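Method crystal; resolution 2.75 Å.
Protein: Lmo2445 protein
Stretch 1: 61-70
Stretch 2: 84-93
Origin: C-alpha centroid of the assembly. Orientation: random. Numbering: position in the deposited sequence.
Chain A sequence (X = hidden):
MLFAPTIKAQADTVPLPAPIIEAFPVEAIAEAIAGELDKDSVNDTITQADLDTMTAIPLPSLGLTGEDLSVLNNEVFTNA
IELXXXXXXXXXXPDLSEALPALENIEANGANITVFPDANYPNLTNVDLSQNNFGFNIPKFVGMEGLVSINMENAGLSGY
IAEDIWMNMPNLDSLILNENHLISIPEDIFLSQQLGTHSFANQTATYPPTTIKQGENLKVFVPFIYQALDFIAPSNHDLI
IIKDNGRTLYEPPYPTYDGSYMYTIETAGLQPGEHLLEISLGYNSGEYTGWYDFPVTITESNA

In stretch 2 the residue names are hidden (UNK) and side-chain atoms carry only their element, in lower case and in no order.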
# COMPACT_ATOMS: atom_id res chain seq x y z
N SER A 61 -16.07 1.92 -9.09
CA SER A 61 -17.19 2.29 -8.24
C SER A 61 -18.43 1.46 -8.42
O SER A 61 -19.47 1.99 -8.75
CB SER A 61 -17.48 3.79 -8.47
OG SER A 61 -18.39 4.33 -7.53
N LEU A 62 -18.30 0.15 -8.18
CA LEU A 62 -19.43 -0.81 -8.29
C LEU A 62 -19.62 -1.68 -7.03
O LEU A 62 -20.31 -2.70 -7.08
CB LEU A 62 -19.25 -1.74 -9.51
CG LEU A 62 -19.18 -1.09 -10.90
CD1 LEU A 62 -18.74 -2.10 -11.94
CD2 LEU A 62 -20.51 -0.45 -11.26
N GLY A 63 -19.02 -1.29 -5.92
CA GLY A 63 -19.18 -2.06 -4.70
C GLY A 63 -18.62 -3.47 -4.71
O GLY A 63 -18.97 -4.28 -3.85
N LEU A 64 -17.72 -3.75 -5.66
CA LEU A 64 -17.13 -5.07 -5.81
C LEU A 64 -16.11 -5.46 -4.73
O LEU A 64 -15.31 -4.65 -4.29
CB LEU A 64 -16.44 -5.18 -7.17
CG LEU A 64 -17.26 -4.91 -8.44
CD1 LEU A 64 -16.37 -4.92 -9.66
CD2 LEU A 64 -18.36 -5.93 -8.60
N THR A 65 -16.15 -6.73 -4.33
CA THR A 65 -15.24 -7.32 -3.37
C THR A 65 -14.24 -8.14 -4.17
O THR A 65 -14.39 -8.26 -5.37
CB THR A 65 -15.99 -8.28 -2.42
OG1 THR A 65 -16.60 -9.33 -3.18
CG2 THR A 65 -17.05 -7.54 -1.65
N GLY A 66 -13.22 -8.68 -3.50
CA GLY A 66 -12.21 -9.55 -4.15
C GLY A 66 -12.89 -10.77 -4.77
O GLY A 66 -12.58 -11.12 -5.91
N GLU A 67 -13.79 -11.41 -4.01
CA GLU A 67 -14.59 -12.56 -4.49
C GLU A 67 -15.29 -12.25 -5.80
O GLU A 67 -15.26 -13.05 -6.72
CB GLU A 67 -15.68 -12.90 -3.47
CG GLU A 67 -15.33 -13.85 -2.33
CD GLU A 67 -15.33 -15.31 -2.77
OE1 GLU A 67 -15.59 -16.19 -1.92
OE2 GLU A 67 -15.12 -15.59 -3.97
N ASP A 68 -15.97 -11.11 -5.85
CA ASP A 68 -16.68 -10.70 -7.06
C ASP A 68 -15.70 -10.67 -8.22
O ASP A 68 -15.95 -11.30 -9.23
CB ASP A 68 -17.32 -9.30 -6.90
CG ASP A 68 -18.47 -9.27 -5.88
OD1 ASP A 68 -19.15 -10.31 -5.71
OD2 ASP A 68 -18.71 -8.19 -5.27
N LEU A 69 -14.59 -9.97 -8.05
CA LEU A 69 -13.57 -9.86 -9.10
C LEU A 69 -12.93 -11.17 -9.55
O LEU A 69 -12.49 -11.26 -10.69
CB LEU A 69 -12.45 -8.90 -8.69
CG LEU A 69 -12.78 -7.42 -8.59
CD1 LEU A 69 -11.61 -6.66 -7.99
CD2 LEU A 69 -13.14 -6.85 -9.96
N SER A 70 -12.87 -12.16 -8.68
CA SER A 70 -12.23 -13.43 -9.03
C SER A 70 -12.93 -14.11 -10.21
O SER A 70 -12.34 -14.92 -10.93
CB SER A 70 -12.13 -14.36 -7.82
OG SER A 70 -13.40 -14.65 -7.29
N UNK A 84 -9.39 -1.06 -14.41
CA UNK A 84 -9.92 0.07 -13.66
C UNK A 84 -10.86 -0.43 -12.56
O UNK A 84 -12.01 -0.80 -12.84
c UNK A 84 -10.66 1.00 -14.60
N UNK A 85 -10.38 -0.46 -11.31
CA UNK A 85 -11.17 -0.95 -10.17
C UNK A 85 -11.23 0.02 -8.99
O UNK A 85 -11.48 -0.40 -7.86
c UNK A 85 -10.67 -2.33 -9.69
c UNK A 85 -8.62 -3.59 -8.83
c UNK A 85 -9.18 -2.29 -9.35
c UNK A 85 -10.93 -3.40 -10.74
N UNK A 86 -11.03 1.30 -9.25
CA UNK A 86 -11.07 2.31 -8.18
C UNK A 86 -12.46 2.53 -7.59
O UNK A 86 -13.45 2.34 -8.27
c UNK A 86 -10.89 4.17 -9.99
c UNK A 86 -12.90 5.72 -9.41
n UNK A 86 -11.00 4.60 -12.19
c UNK A 86 -13.86 6.80 -11.39
c UNK A 86 -10.33 3.92 -11.20
c UNK A 86 -12.00 5.33 -11.62
c UNK A 86 -11.96 5.09 -10.23
c UNK A 86 -10.44 3.63 -8.65
c UNK A 86 -12.94 6.18 -12.22
c UNK A 86 -13.85 6.57 -10.00
N UNK A 87 -12.51 2.92 -6.32
CA UNK A 87 -13.74 3.18 -5.54
C UNK A 87 -14.61 1.93 -5.27
O UNK A 87 -15.83 2.03 -5.12
c UNK A 87 -14.55 4.35 -6.12
o UNK A 87 -13.83 5.57 -6.02
N UNK A 88 -13.98 0.75 -5.22
CA UNK A 88 -14.65 -0.52 -4.91
C UNK A 88 -14.43 -0.85 -3.45
O UNK A 88 -13.93 -0.01 -2.73
n UNK A 88 -14.19 -1.58 -8.30
c UNK A 88 -14.93 -1.58 -7.20
c UNK A 88 -14.19 -1.63 -5.87
o UNK A 88 -16.17 -1.60 -7.24
N UNK A 89 -14.81 -2.04 -3.00
CA UNK A 89 -14.68 -2.45 -1.60
C UNK A 89 -14.11 -3.88 -1.61
O UNK A 89 -14.74 -4.86 -1.21
c UNK A 89 -16.07 -2.41 -0.99
n UNK A 89 -17.16 -3.23 0.96
c UNK A 89 -16.06 -2.69 0.48
o UNK A 89 -15.09 -2.42 1.18
N UNK A 90 -12.88 -3.93 -2.08
CA UNK A 90 -12.15 -5.17 -2.34
C UNK A 90 -11.66 -6.09 -1.23
O UNK A 90 -12.03 -7.25 -1.24
c UNK A 90 -11.63 -4.38 -4.68
c UNK A 90 -10.99 -4.85 -3.36
c UNK A 90 -10.07 -6.04 -3.61
c UNK A 90 -10.64 -3.90 -5.73
N UNK A 91 -10.84 -5.60 -0.32
CA UNK A 91 -10.28 -6.46 0.71
C UNK A 91 -9.11 -7.17 0.04
O UNK A 91 -8.23 -6.50 -0.50
N UNK A 92 -9.09 -8.51 0.05
CA UNK A 92 -8.00 -9.27 -0.60
C UNK A 92 -8.25 -9.35 -2.09
O UNK A 92 -9.21 -9.97 -2.52
c UNK A 92 -7.34 -10.55 1.45
c UNK A 92 -7.85 -10.66 0.02
c UNK A 92 -7.13 -11.85 2.19
o UNK A 92 -6.50 -11.79 3.26
o UNK A 92 -7.60 -12.92 1.74
N UNK A 93 -7.39 -8.70 -2.87
CA UNK A 93 -7.51 -8.70 -4.34
C UNK A 93 -7.04 -10.05 -4.90
O UNK A 93 -5.94 -10.49 -4.58
c UNK A 93 -8.01 -6.86 -6.98
c UNK A 93 -6.69 -7.45 -6.49
c UNK A 93 -5.55 -6.57 -6.97
c UNK A 93 -6.65 -7.59 -4.96
O HOH W 1 -18.03 0.90 -4.11

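Position 84 carries one side-chain carbon and nothing beyond it, and it lies out of reach of stretch 1: Ala84. Position 85 has four carbons, forked at the first, with one arm two carbons long. That is the isoleucine pattern, and Ile85 sets its CG2 4.2 Å from Leu69 CD2, a loose apolar contact.

At position 86 one carbon leads into fused five- and six-membered rings holding eight carbons and one nitrogen, which only an indole explains: Trp86. Its CA-to-CB bond points away from stretch 1, and the useful group is the backbone, where Ser61 N donates to Trp86 O at 2.8 Å.

Position 87 shows one carbon and then one oxygen, the side chain of Ser87. Its CB meets Ser61 CB at 3.8 Å, while Ser61 CA makes a CA-H...O contact of 3.4 Å with Ser87 O. Ser87 O also accepts from water 1 at 2.7 Å, and that water takes a weak bond from Gly63 N at 3.0 Å.

Position 88 has two carbons, the second carrying one oxygen and one nitrogen, which is a short amide. Its oxygen faces backbone NH groups of stretch 1, and its nitrogen donates to the carbonyl oxygen of position 85: Asn88. Asn88 OD1 accepts from Leu62 N at 2.9 Å and from Leu64 N at 3.1 Å, whereas Asn88 ND2 reaches Ile85 O at 3.0 Å. Gly63 N also lies 3.2 Å from Asn88 OD1, but at a poor angle for a hydrogen bond.

Position 89 repeats the two carbons, oxygen and nitrogen, and is Asn89, yet here the backbone does the work. Asn89 N donates to Leu64 O at 3.0 Å, and Asn89 O receives a CA-H...O contact from Thr65 CA at 3.3 Å.

Position 90 has four carbons, again forked at the first with one two-carbon arm: Ile90. Ile90 CD1 packs 3.7 Å from Leu69 CD1, and Ile90 O accepts from Gly66 N at 2.9 Å. Position 91 has no side-chain atoms and a phi of 81°, which favours glycine: Gly91.

Position 92 has three carbons, the third carrying two oxygens: Glu92. The carboxylate leads away, but Glu92 O lies 3.4 Å from Gly66 CA. Position 93, four carbons forked at the second, is Leu93, whose CD1 sits 3.7 Å from Leu69 CD1.

The contact joins a polar turn to an apolar patch. One buried amide oxygen gathers two NH groups, and backbone bonds continue the match to Gly66. There the helix begins, with Thr65 OG1 capping Asp68 N at 3.3 Å. Gly66 is demanded by space, since an ideal CB would fall 2.0 Å from Glu92 O. One helical turn onward, Leu69 points toward stretch 2 and touches Ile85, Ile90 and Leu93.

Stretch 2 84-93: AIWSNNIGEL
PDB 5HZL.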